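Local structure of uncharacterized protein BF1531 (Bacteroides fragilis, 3SLR) at residues L95-S98 against D99-N102; Y180-N183 against F184-S188; G235-V238 against G239-G242; Q262-V265 against K266-N270. The protein is of unknown function but binds magnesium through a phosphatase-like domain and may hydrolyse ester bonds, this chain being the N-terminal, two-domain part of a longer protein. All blocks are in the same frame, centred on the assembly; numbering follows the deposited sequence.

How the contacts relate
Contacts 1 to 4 follow one another along the chain, each a short-range contact at a helix. Contacts 1 and 2 both fall within the FkbH N-terminal domain, contact 1 on the surface after helix 86-94 and contact 2 between helices 173-180 and 188-194; their centres lie about 28 Å apart. Contacts 3 and 4, about 23 Å apart between centres, are on the consecutive helices 238-241 and 255-270 of the magnesium-binding part. Contacts 1 and 3 are farthest apart, about 63 Å between centres and on opposite sides of the chain's centre. Contact 3 adjoins the magnesium site and contact 4 packs on the four-stranded parallel sheet of the same domain, whereas contacts 1 and 2 are structural turns away from it.

Contact 1 (L95-S98 against D99-N102); sequences LVNS and DLQN
Val96 places CG1 opposite its carbonyl carbon (chi1 -61°), which leaves CG2 between the backbone N and the carbonyl carbon and directs it at the start of helix 98-101. There CG2 of Val96 lies 3.7 Å from CB of Leu100, the two side chains crossing at about a right angle. The same methyl reaches CG of Gln101, also at 3.7 Å. With CG beside the backbone N (chi1 -67°) and the chain extended beyond it, Gln101 slides past Val96 in the opposite direction. Its NE2 comes within 3.3 Å of Val96 O, but the angle is too poor for a bond, and this amide donates instead to His93 O at the end of the preceding helix 86-94.

The backbone closes the first turn. Asn97, at the N-cap position, offers its carbonyl O to Gln101 N at 3.0 Å, and a weak, bent bond from Leu100 N ends on the same oxygen. Ser98 O then receives Asn102 N at 2.9 Å. Asn102 and Gln101 also touch the loop at Ser145.

Chemically, this is a surface helix start held by main-chain bonds and by a small apolar patch of Val96 with Leu100 CB and Gln101 CG, while the Gln101 amide ties the new turn to the helix before it.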
ATOM      1  N   LEU A  95      25.204  19.339  -8.510  1.00 18.41           N
ATOM      2  CA  LEU A  95      26.366  19.533  -9.386  1.00 21.88           C
ATOM      3  C   LEU A  95      26.159  20.542 -10.520  1.00 26.36           C
ATOM      4  O   LEU A  95      27.098  20.860 -11.251  1.00 27.32           O
ATOM      5  CB  LEU A  95      26.814  18.188  -9.969  1.00 20.98           C
ATOM      6  CG  LEU A  95      27.290  17.175  -8.918  1.00 20.92           C
ATOM      7  CD1 LEU A  95      27.496  15.783  -9.510  1.00 22.45           C
ATOM      8  CD2 LEU A  95      28.557  17.669  -8.242  1.00 22.30           C
ATOM      9  N   VAL A  96      24.942  21.051 -10.674  1.00 24.14           N
ATOM     10  CA  VAL A  96      24.660  21.965 -11.780  1.00 25.95           C
ATOM     11  C   VAL A  96      24.299  23.371 -11.297  1.00 25.13           C
ATOM     12  O   VAL A  96      23.935  23.569 -10.138  1.00 25.18           O
ATOM     13  CB  VAL A  96      23.578  21.393 -12.720  1.00 23.91           C
ATOM     14  CG1 VAL A  96      24.055  20.078 -13.326  1.00 26.93           C
ATOM     15  CG2 VAL A  96      22.254  21.198 -11.976  1.00 19.36           C
ATOM     16  N   ASN A  97      24.435  24.358 -12.178  1.00 28.53           N
ATOM     17  CA  ASN A  97      24.075  25.727 -11.820  1.00 30.75           C
ATOM     18  C   ASN A  97      22.561  25.941 -11.836  1.00 27.51           C
ATOM     19  O   ASN A  97      21.797  25.033 -12.187  1.00 27.16           O
ATOM     20  CB  ASN A  97      24.784  26.745 -12.722  1.00 37.57           C
ATOM     21  CG  ASN A  97      24.691  26.388 -14.193  1.00 42.61           C
ATOM     22  OD1 ASN A  97      23.983  25.452 -14.571  1.00 45.35           O
ATOM     23  ND2 ASN A  97      25.413  27.128 -15.033  1.00 49.27           N
ATOM     24  N   SER A  98      22.134  27.138 -11.450  1.00 30.24           N
ATOM     25  CA  SER A  98      20.712  27.427 -11.284  1.00 31.73           C
ATOM     26  C   SER A  98      19.883  27.217 -12.555  1.00 29.78           C
ATOM     27  O   SER A  98      18.738  26.770 -12.485  1.00 26.85           O
ATOM     28  CB  SER A  98      20.506  28.843 -10.725  1.00 33.49           C
ATOM     29  OG  SER A  98      21.034  29.817 -11.607  1.00 37.41           O
ATOM     30  N   ASP A  99      20.448  27.528 -13.717  1.00 32.93           N
ATOM     31  CA  ASP A  99      19.704  27.327 -14.958  1.00 31.86           C
ATOM     32  C   ASP A  99      19.267  25.871 -15.136  1.00 32.26           C
ATOM     33  O   ASP A  99      18.122  25.602 -15.497  1.00 28.90           O
ATOM     34  CB  ASP A  99      20.467  27.856 -16.186  1.00 36.03           C
ATOM     35  CG  ASP A  99      21.900  27.333 -16.275  1.00 43.85           C
ATOM     36  OD1 ASP A  99      22.181  26.230 -15.758  1.00 41.90           O
ATOM     37  OD2 ASP A  99      22.749  28.026 -16.883  1.00 48.03           O
ATOM     38  N   LEU A 100      20.168  24.931 -14.860  1.00 27.66           N
ATOM     39  CA  LEU A 100      19.837  23.522 -14.993  1.00 25.30           C
ATOM     40  C   LEU A 100      19.015  23.003 -13.817  1.00 23.96           C
ATOM     41  O   LEU A 100      18.209  22.089 -13.982  1.00 24.67           O
ATOM     42  CB  LEU A 100      21.094  22.671 -15.193  1.00 29.95           C
ATOM     43  CG  LEU A 100      21.533  22.485 -16.648  1.00 36.39           C
ATOM     44  CD1 LEU A 100      21.558  23.812 -17.379  1.00 38.23           C
ATOM     45  CD2 LEU A 100      22.897  21.810 -16.716  1.00 35.64           C
ATOM     46  N   GLN A 101      19.215  23.584 -12.635  1.00 24.51           N
ATOM     47  CA  GLN A 101      18.433  23.192 -11.466  1.00 23.78           C
ATOM     48  C   GLN A 101      16.966  23.523 -11.686  1.00 21.53           C
ATOM     49  O   GLN A 101      16.083  22.774 -11.275  1.00 20.50           O
ATOM     50  CB  GLN A 101      18.949  23.875 -10.193  1.00 21.28           C
ATOM     51  CG  GLN A 101      20.348  23.418  -9.770  1.00 21.90           C
ATOM     52  CD  GLN A 101      20.884  24.179  -8.574  1.00 20.60           C
ATOM     53  OE1 GLN A 101      20.647  25.382  -8.422  1.00 21.66           O
ATOM     54  NE2 GLN A 101      21.628  23.484  -7.718  1.00 19.11           N
ATOM     55  N   ASN A 102      16.711  24.652 -12.341  1.00 22.74           N
ATOM     56  CA  ASN A 102      15.347  25.071 -12.653  1.00 25.46           C
ATOM     57  C   ASN A 102      14.644  24.083 -13.571  1.00 22.70           C
ATOM     58  O   ASN A 102      13.419  24.106 -13.707  1.00 22.42           O
ATOM     59  CB  ASN A 102      15.354  26.461 -13.302  1.00 29.29           C
ATOM     60  CG  ASN A 102      15.145  27.569 -12.301  1.00 31.60           C
ATOM     61  OD1 ASN A 102      14.213  27.524 -11.501  1.00 35.52           O
ATOM     62  ND2 ASN A 102      16.018  28.574 -12.335  1.00 34.77           N
TER

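Contact 2 (Y180-N183 against F184-S188)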
ATOM      1  N   TYR A 180       7.145   6.050   8.134  1.00 12.65           N
ATOM      2  CA  TYR A 180       8.258   5.433   8.846  1.00 14.21           C
ATOM      3  C   TYR A 180       9.418   6.401   9.081  1.00 14.11           C
ATOM      4  O   TYR A 180      10.145   6.276  10.065  1.00 15.68           O
ATOM      5  CB  TYR A 180       8.785   4.230   8.062  1.00 12.98           C
ATOM      6  CG  TYR A 180       7.795   3.093   7.988  1.00 15.24           C
ATOM      7  CD1 TYR A 180       6.927   2.970   6.908  1.00 15.40           C
ATOM      8  CD2 TYR A 180       7.713   2.156   9.010  1.00 18.27           C
ATOM      9  CE1 TYR A 180       6.012   1.926   6.847  1.00 18.66           C
ATOM     10  CE2 TYR A 180       6.807   1.109   8.956  1.00 22.15           C
ATOM     11  CZ  TYR A 180       5.961   1.001   7.874  1.00 23.53           C
ATOM     12  OH  TYR A 180       5.063  -0.044   7.827  1.00 24.29           O
ATOM     13  N   GLY A 181       9.600   7.339   8.157  1.00 12.03           N
ATOM     14  CA  GLY A 181      10.694   8.299   8.253  1.00 13.26           C
ATOM     15  C   GLY A 181      11.960   7.808   7.574  1.00 14.96           C
ATOM     16  O   GLY A 181      12.282   6.621   7.612  1.00 14.16           O
ATOM     17  N   ARG A 182      12.695   8.735   6.969  1.00 13.86           N
ATOM     18  CA  ARG A 182      13.960   8.394   6.334  1.00 14.58           C
ATOM     19  C   ARG A 182      14.939   7.815   7.358  1.00 13.99           C
ATOM     20  O   ARG A 182      15.743   6.961   7.023  1.00 14.48           O
ATOM     21  CB  ARG A 182      14.552   9.608   5.618  1.00 11.34           C
ATOM     22  CG  ARG A 182      15.830   9.279   4.825  1.00 11.67           C
ATOM     23  CD  ARG A 182      16.287  10.437   3.941  1.00 13.36           C
ATOM     24  NE  ARG A 182      16.809  11.562   4.720  1.00 13.80           N
ATOM     25  CZ  ARG A 182      16.125  12.657   5.029  1.00 15.94           C
ATOM     26  NH1 ARG A 182      14.857  12.797   4.651  1.00 15.37           N
ATOM     27  NH2 ARG A 182      16.706  13.615   5.746  1.00 13.15           N
ATOM     28  N   ASN A 183      14.838   8.246   8.612  1.00 16.24           N
ATOM     29  CA  ASN A 183      15.676   7.674   9.676  1.00 16.91           C
ATOM     30  C   ASN A 183      15.579   6.146   9.752  1.00 16.69           C
ATOM     31  O   ASN A 183      16.530   5.473  10.141  1.00 20.74           O
ATOM     32  CB  ASN A 183      15.349   8.310  11.038  1.00 17.76           C
ATOM     33  CG  ASN A 183      15.905   9.717  11.180  1.00 19.84           C
ATOM     34  OD1 ASN A 183      16.717  10.158  10.376  1.00 19.40           O
ATOM     35  ND2 ASN A 183      15.471  10.426  12.215  1.00 18.27           N
ATOM     36  N   PHE A 184      14.433   5.604   9.349  1.00 16.62           N
ATOM     37  CA  PHE A 184      14.195   4.164   9.356  1.00 15.50           C
ATOM     38  C   PHE A 184      14.407   3.543   7.964  1.00 19.30           C
ATOM     39  O   PHE A 184      14.905   2.423   7.840  1.00 18.26           O
ATOM     40  CB  PHE A 184      12.767   3.887   9.850  1.00 15.42           C
ATOM     41  CG  PHE A 184      12.304   2.467   9.629  1.00 20.33           C
ATOM     42  CD1 PHE A 184      12.448   1.513  10.625  1.00 22.97           C
ATOM     43  CD2 PHE A 184      11.725   2.093   8.429  1.00 17.75           C
ATOM     44  CE1 PHE A 184      12.023   0.213  10.428  1.00 23.55           C
ATOM     45  CE2 PHE A 184      11.303   0.790   8.221  1.00 22.46           C
ATOM     46  CZ  PHE A 184      11.448  -0.149   9.224  1.00 24.87           C
HETATM   47  N   MSE A 185      14.032   4.281   6.920  1.00 17.44           N
HETATM   48  CA  MSE A 185      14.036   3.741   5.565  1.00 14.73           C
HETATM   49  C   MSE A 185      15.431   3.670   4.952  1.00 16.04           C
HETATM   50  O   MSE A 185      15.681   2.875   4.049  1.00 15.27           O
HETATM   51  CB  MSE A 185      13.148   4.598   4.652  1.00 15.77           C
HETATM   52  CG  MSE A 185      11.695   4.711   5.086  1.00 14.40           C
HETATM   53 SE   MSE A 185      10.656   3.097   4.845  1.00 28.41          SE
HETATM   54  CE  MSE A 185      10.790   2.878   2.902  1.00 16.84           C
ATOM     55  N   PHE A 186      16.322   4.520   5.441  1.00 15.89           N
ATOM     56  CA  PHE A 186      17.664   4.692   4.882  1.00 17.12           C
ATOM     57  C   PHE A 186      18.711   4.323   5.930  1.00 19.30           C
ATOM     58  O   PHE A 186      18.610   4.721   7.089  1.00 19.09           O
ATOM     59  CB  PHE A 186      17.826   6.151   4.415  1.00 13.02           C
ATOM     60  CG  PHE A 186      19.227   6.530   4.013  1.00 14.61           C
ATOM     61  CD1 PHE A 186      19.826   5.967   2.892  1.00 15.53           C
ATOM     62  CD2 PHE A 186      19.930   7.481   4.736  1.00 18.11           C
ATOM     63  CE1 PHE A 186      21.110   6.325   2.512  1.00 17.84           C
ATOM     64  CE2 PHE A 186      21.209   7.850   4.359  1.00 17.13           C
ATOM     65  CZ  PHE A 186      21.805   7.267   3.256  1.00 17.71           C
ATOM     66  N   ASP A 187      19.716   3.555   5.517  1.00 18.96           N
ATOM     67  CA  ASP A 187      20.779   3.117   6.414  1.00 17.86           C
ATOM     68  C   ASP A 187      22.087   3.650   5.833  1.00 20.42           C
ATOM     69  O   ASP A 187      22.645   3.086   4.889  1.00 18.94           O
ATOM     70  CB  ASP A 187      20.773   1.582   6.484  1.00 21.57           C
ATOM     71  CG  ASP A 187      21.750   1.018   7.513  1.00 28.12           C
ATOM     72  OD1 ASP A 187      22.772   1.671   7.812  1.00 28.35           O
ATOM     73  OD2 ASP A 187      21.502  -0.112   7.997  1.00 27.30           O
ATOM     74  N   SER A 188      22.559   4.768   6.371  1.00 20.83           N
ATOM     75  CA  SER A 188      23.731   5.422   5.817  1.00 19.71           C
ATOM     76  C   SER A 188      24.944   4.501   5.708  1.00 18.29           C
ATOM     77  O   SER A 188      25.625   4.474   4.689  1.00 17.97           O
ATOM     78  CB  SER A 188      24.100   6.651   6.645  1.00 18.87           C
ATOM     79  OG  SER A 188      25.252   7.250   6.098  1.00 27.47           O
TER
HETATM   80  O   HOH W   1      19.124   4.243   9.818  1.00 32.12           O
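Tyr180 and Phe184 lie side by side and point the same way, forming one end of the close-packed part of this short helical turn. Their ring planes are 24° apart, but the rings are slid so far that they barely overlap, with centroids separated by 5.3 Å. The touching is done by CB of Tyr180, 3.7 Å from CD2 of Phe184, and by Tyr180 CD2, which sits over one face of the Phe184 ring. Selenomethionine Met185, bent at chi2 (-72°) and chi3 (-61°), folds its SE back to 3.9 Å from CB of Tyr180. Separately, SE makes an oblique Met-aromatic contact, 5.0 Å from the centroid of the Tyr180 ring, and it also lies at the edge of the Phe184 ring, in its plane.

Gly181 O accepts two bonds, from Met185 N at 3.0 Å and Phe184 N at 2.9 Å. Gly181 leaves the preceding helix with positive phi and stands at the N-cap of helix 182-185; at its backbone angles a CB would be jammed against the carbonyl O of Tyr180, which calls for glycine.

The other side is looser. Phe186 N bonds Arg182 O at 3.0 Å, but Arg182 is exposed; its CG rests 3.7 Å from CB of Phe186, and the two side chains run alongside each other. A water donates to both Asn183 O and Phe186 O, bridging the end of the turn.

Helix 182-185 joins helix 173-180 to helix 188-194. Ile205 and Ile206 of helix 203-217 pack on Tyr180, Phe184 and Met185, Leu173 adds to the cover of Met185, and Phe186 meets the ring of His87 on helix 86-94.

Contact 3 (G235-V238 against G239-G242)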
ATOM      1  N   GLY A 235     -16.291   1.967  21.078  1.00 16.29           N
ATOM      2  CA  GLY A 235     -15.789   1.455  22.339  1.00 17.66           C
ATOM      3  C   GLY A 235     -16.933   0.909  23.177  1.00 19.41           C
ATOM      4  O   GLY A 235     -18.031   1.450  23.164  1.00 20.02           O
ATOM      5  N   GLY A 236     -16.677  -0.163  23.912  1.00 22.63           N
ATOM      6  CA  GLY A 236     -17.684  -0.706  24.799  1.00 21.35           C
ATOM      7  C   GLY A 236     -18.471  -1.840  24.187  1.00 23.48           C
ATOM      8  O   GLY A 236     -18.247  -2.235  23.041  1.00 21.15           O
ATOM      9  N   VAL A 237     -19.406  -2.366  24.966  1.00 19.03           N
ATOM     10  CA  VAL A 237     -20.185  -3.522  24.541  1.00 20.50           C
ATOM     11  C   VAL A 237     -21.642  -3.118  24.568  1.00 20.20           C
ATOM     12  O   VAL A 237     -22.186  -2.811  25.631  1.00 24.07           O
ATOM     13  CB  VAL A 237     -19.926  -4.729  25.460  1.00 24.96           C
ATOM     14  CG1 VAL A 237     -20.827  -5.908  25.078  1.00 21.32           C
ATOM     15  CG2 VAL A 237     -18.451  -5.133  25.390  1.00 25.63           C
ATOM     16  N   VAL A 238     -22.268  -3.078  23.395  1.00 17.79           N
ATOM     17  CA  VAL A 238     -23.591  -2.487  23.282  1.00 17.89           C
ATOM     18  C   VAL A 238     -24.630  -3.228  24.124  1.00 19.26           C
ATOM     19  O   VAL A 238     -25.534  -2.606  24.711  1.00 20.06           O
ATOM     20  CB  VAL A 238     -24.041  -2.343  21.806  1.00 18.01           C
ATOM     21  CG1 VAL A 238     -24.280  -3.712  21.153  1.00 18.55           C
ATOM     22  CG2 VAL A 238     -25.281  -1.471  21.707  1.00 18.84           C
ATOM     23  N   GLY A 239     -24.478  -4.548  24.201  1.00 21.79           N
ATOM     24  CA  GLY A 239     -25.390  -5.387  24.960  1.00 22.01           C
ATOM     25  C   GLY A 239     -25.388  -5.069  26.446  1.00 26.60           C
ATOM     26  O   GLY A 239     -26.422  -5.188  27.107  1.00 26.47           O
ATOM     27  N   ASP A 240     -24.232  -4.680  26.977  1.00 23.18           N
ATOM     28  CA  ASP A 240     -24.126  -4.367  28.401  1.00 27.28           C
ATOM     29  C   ASP A 240     -24.319  -2.879  28.694  1.00 29.00           C
ATOM     30  O   ASP A 240     -24.939  -2.509  29.694  1.00 29.13           O
ATOM     31  CB  ASP A 240     -22.772  -4.823  28.961  1.00 27.60           C
ATOM     32  CG  ASP A 240     -22.565  -6.326  28.846  1.00 32.44           C
ATOM     33  OD1 ASP A 240     -23.542  -7.088  29.024  1.00 35.83           O
ATOM     34  OD2 ASP A 240     -21.417  -6.745  28.581  1.00 37.46           O
ATOM     35  N   ASP A 241     -23.793  -2.030  27.819  1.00 23.22           N
ATOM     36  CA  ASP A 241     -23.696  -0.597  28.108  1.00 22.57           C
ATOM     37  C   ASP A 241     -24.861   0.225  27.575  1.00 21.91           C
ATOM     38  O   ASP A 241     -25.178   1.294  28.118  1.00 23.74           O
ATOM     39  CB  ASP A 241     -22.380  -0.036  27.571  1.00 22.60           C
ATOM     40  CG  ASP A 241     -21.174  -0.734  28.157  1.00 28.34           C
ATOM     41  OD1 ASP A 241     -21.324  -1.349  29.234  1.00 32.25           O
ATOM     42  OD2 ASP A 241     -20.084  -0.674  27.546  1.00 29.99           O
ATOM     43  N   GLY A 242     -25.500  -0.272  26.525  1.00 20.64           N
ATOM     44  CA  GLY A 242     -26.596   0.430  25.887  1.00 20.19           C
ATOM     45  C   GLY A 242     -26.162   1.249  24.687  1.00 18.84           C
ATOM     46  O   GLY A 242     -25.034   1.758  24.635  1.00 19.86           O
TER
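Gly239 follows Val238 into helix 238-241, carrying the chain round its first turn beside Val237. Asp240 comes next and runs alongside Val237, the two side chains pointing the same way; its OD2 approaches Val237 CG1 at 3.6 Å, a carboxylate oxygen against a methyl. The N of Asp240 makes a weak bond to Val237 O.

That oxygen has a stronger partner in Asp241, whose N donates to Val237 O at 2.8 Å. With CG beside its own backbone N (chi1 -58°), Asp241 also turns its carboxylate back on the residue it has just bonded: OD2 receives Val237 N at 3.2 Å along a nearly straight N-H path (167°), met from above the carboxylate plane. Val237 is therefore gripped at both its N and its O by one residue. The same OD2 of Asp241 lies 3.6 Å from Gly236 CA, and a CB on Gly236 would run into it, in keeping with glycine at this position. Val237, at the N-cap position, in turn touches Asp230, and Asp230 OD1 accepts a bond from Val238 N. Asp228 and Asp230 are magnesium ligands, placed just after strand 224-227 in a sequence consistent with the HAD-type DxDx(T/V) motif, so this turn follows closely on the metal-binding loop and supplies a second-shell bond to one of its aspartates. The carbonyl O of Asp241 is taken up by Asn245 ND2.

Gly242 leaves the helix with positive phi, and its N bonds Val238 O at 3.0 Å.

Contact 4 (Q262-V265 against K266-N270)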
ATOM      1  N   GLN A 262     -14.045   4.999  11.882  1.00 14.34           N
ATOM      2  CA  GLN A 262     -15.275   4.896  11.086  1.00 13.13           C
ATOM      3  C   GLN A 262     -15.198   5.780   9.847  1.00 15.55           C
ATOM      4  O   GLN A 262     -15.737   5.434   8.808  1.00 13.65           O
ATOM      5  CB  GLN A 262     -16.509   5.278  11.901  1.00 16.29           C
ATOM      6  CG  GLN A 262     -16.951   4.219  12.881  1.00 14.39           C
ATOM      7  CD  GLN A 262     -18.306   4.528  13.483  1.00 17.81           C
ATOM      8  OE1 GLN A 262     -19.162   5.151  12.842  1.00 16.59           O
ATOM      9  NE2 GLN A 262     -18.513   4.078  14.711  1.00 14.07           N
ATOM     10  N   GLU A 263     -14.519   6.924   9.954  1.00 15.02           N
ATOM     11  CA  GLU A 263     -14.354   7.805   8.796  1.00 12.18           C
ATOM     12  C   GLU A 263     -13.518   7.151   7.684  1.00 13.21           C
ATOM     13  O   GLU A 263     -13.749   7.388   6.502  1.00 13.50           O
ATOM     14  CB  GLU A 263     -13.743   9.146   9.228  1.00 11.60           C
ATOM     15  CG  GLU A 263     -14.713   9.965  10.060  1.00 15.37           C
ATOM     16  CD  GLU A 263     -14.064  11.150  10.760  1.00 16.14           C
ATOM     17  OE1 GLU A 263     -12.813  11.237  10.783  1.00 17.88           O
ATOM     18  OE2 GLU A 263     -14.821  11.985  11.309  1.00 17.29           O
ATOM     19  N   TRP A 264     -12.535   6.353   8.080  1.00 13.07           N
ATOM     20  CA  TRP A 264     -11.738   5.577   7.136  1.00 14.45           C
ATOM     21  C   TRP A 264     -12.631   4.538   6.445  1.00 14.37           C
ATOM     22  O   TRP A 264     -12.566   4.355   5.232  1.00 14.04           O
ATOM     23  CB  TRP A 264     -10.590   4.896   7.891  1.00 12.47           C
ATOM     24  CG  TRP A 264      -9.626   4.098   7.042  1.00 14.69           C
ATOM     25  CD1 TRP A 264      -8.628   4.593   6.248  1.00 14.44           C
ATOM     26  CD2 TRP A 264      -9.554   2.673   6.933  1.00 15.26           C
ATOM     27  NE1 TRP A 264      -7.950   3.562   5.644  1.00 15.63           N
ATOM     28  CE2 TRP A 264      -8.496   2.374   6.046  1.00 14.74           C
ATOM     29  CE3 TRP A 264     -10.286   1.619   7.493  1.00 14.95           C
ATOM     30  CZ2 TRP A 264      -8.145   1.067   5.713  1.00 16.02           C
ATOM     31  CZ3 TRP A 264      -9.934   0.318   7.158  1.00 16.95           C
ATOM     32  CH2 TRP A 264      -8.875   0.054   6.273  1.00 17.05           C
ATOM     33  N   VAL A 265     -13.473   3.870   7.224  1.00 13.68           N
ATOM     34  CA  VAL A 265     -14.376   2.861   6.659  1.00 14.74           C
ATOM     35  C   VAL A 265     -15.327   3.528   5.664  1.00 14.36           C
ATOM     36  O   VAL A 265     -15.598   2.994   4.582  1.00 17.48           O
ATOM     37  CB  VAL A 265     -15.138   2.123   7.754  1.00 12.27           C
ATOM     38  CG1 VAL A 265     -16.193   1.164   7.148  1.00 13.37           C
ATOM     39  CG2 VAL A 265     -14.150   1.358   8.641  1.00 15.78           C
ATOM     40  N   LYS A 266     -15.814   4.703   6.037  1.00 15.28           N
ATOM     41  CA  LYS A 266     -16.697   5.481   5.180  1.00 15.06           C
ATOM     42  C   LYS A 266     -16.047   5.777   3.830  1.00 17.36           C
ATOM     43  O   LYS A 266     -16.708   5.707   2.792  1.00 16.90           O
ATOM     44  CB  LYS A 266     -17.079   6.791   5.883  1.00 15.46           C
ATOM     45  CG  LYS A 266     -17.981   7.699   5.054  1.00 20.39           C
ATOM     46  CD  LYS A 266     -18.381   8.941   5.860  1.00 22.89           C
ATOM     47  CE  LYS A 266     -19.592   9.638   5.252  1.00 34.08           C
ATOM     48  NZ  LYS A 266     -19.203  10.831   4.459  1.00 35.18           N
ATOM     49  N   LYS A 267     -14.761   6.126   3.837  1.00 15.24           N
ATOM     50  CA  LYS A 267     -14.054   6.345   2.572  1.00 14.72           C
ATOM     51  C   LYS A 267     -14.003   5.076   1.706  1.00 14.72           C
ATOM     52  O   LYS A 267     -14.152   5.146   0.489  1.00 14.55           O
ATOM     53  CB  LYS A 267     -12.646   6.902   2.799  1.00 13.77           C
ATOM     54  CG  LYS A 267     -12.630   8.375   3.207  1.00 14.08           C
ATOM     55  CD  LYS A 267     -11.190   8.900   3.328  1.00 14.43           C
ATOM     56  CE  LYS A 267     -10.470   8.324   4.549  1.00 14.79           C
ATOM     57  NZ  LYS A 267      -9.095   8.946   4.713  1.00 13.04           N
ATOM     58  N   LEU A 268     -13.775   3.927   2.332  1.00 14.33           N
ATOM     59  CA  LEU A 268     -13.798   2.655   1.608  1.00 14.56           C
ATOM     60  C   LEU A 268     -15.166   2.422   0.960  1.00 16.61           C
ATOM     61  O   LEU A 268     -15.259   2.104  -0.227  1.00 15.07           O
ATOM     62  CB  LEU A 268     -13.453   1.485   2.541  1.00 12.44           C
ATOM     63  CG  LEU A 268     -12.020   1.493   3.058  1.00 13.56           C
ATOM     64  CD1 LEU A 268     -11.850   0.419   4.141  1.00 13.54           C
ATOM     65  CD2 LEU A 268     -11.006   1.305   1.913  1.00 13.46           C
ATOM     66  N   LYS A 269     -16.224   2.592   1.739  1.00 15.29           N
ATOM     67  CA  LYS A 269     -17.568   2.388   1.216  1.00 19.22           C
ATOM     68  C   LYS A 269     -17.774   3.332   0.031  1.00 18.70           C
ATOM     69  O   LYS A 269     -18.271   2.933  -1.026  1.00 19.20           O
ATOM     70  CB  LYS A 269     -18.604   2.654   2.319  1.00 15.84           C
ATOM     71  CG  LYS A 269     -20.056   2.343   1.949  1.00 18.57           C
ATOM     72  CD  LYS A 269     -20.708   3.490   1.184  1.00 20.22           C
ATOM     73  CE  LYS A 269     -22.126   3.130   0.718  1.00 29.47           C
ATOM     74  NZ  LYS A 269     -22.131   1.894  -0.107  1.00 38.27           N
ATOM     75  N   ASN A 270     -17.363   4.584   0.198  1.00 15.22           N
ATOM     76  CA  ASN A 270     -17.554   5.576  -0.860  1.00 16.94           C
ATOM     77  C   ASN A 270     -16.759   5.300  -2.154  1.00 20.49           C
ATOM     78  O   ASN A 270     -17.080   5.857  -3.212  1.00 21.53           O
ATOM     79  CB  ASN A 270     -17.289   6.995  -0.333  1.00 19.79           C
ATOM     80  CG  ASN A 270     -18.424   7.516   0.543  1.00 21.65           C
ATOM     81  OD1 ASN A 270     -19.557   7.062   0.431  1.00 27.87           O
ATOM     82  ND2 ASN A 270     -18.122   8.486   1.409  1.00 29.39           N
TER
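Leu268 sets its CD1 methyl over one face of the Trp264 indole in a CH-pi contact one helical turn along. The methyl is 3.7 Å from the centroid of the six-membered ring and 18° off its normal, with CZ3 of Trp264 the closest atom at 3.6 Å. In Trp264, CG anti to the backbone N (chi1 -177°) and chi2 of 77° together keep the indole about level with its own CA along the helix and turn a face to Leu268, whose CD1 reaches back to it.

Behind the side chains, the main chain fixes this spacing: Leu268 N donates to Trp264 O at 3.2 Å. Bonds of the same i to i+4 kind run from Lys266 N to Gln262 O, from Lys267 N to Glu263 O and from Lys269 N to Val265 O, the last at 2.9 Å.

Farther out, Leu364 and Leu367 of helix 363-368 pack against Trp264, while Leu268 and Val265 both rest on Leu225 of strand 224-227. Val265 also touches Ile275 of strand 274-280. Gln262 is buried, its NE2 bonded to Ile233 O and its OE1 to Val297 N and Leu298 N.

Helix 255-270 thus packs on the parallel four-stranded sheet as in an alpha/beta, Rossmann-like HAD domain, linking strands 224-227 and 274-280 in sequence.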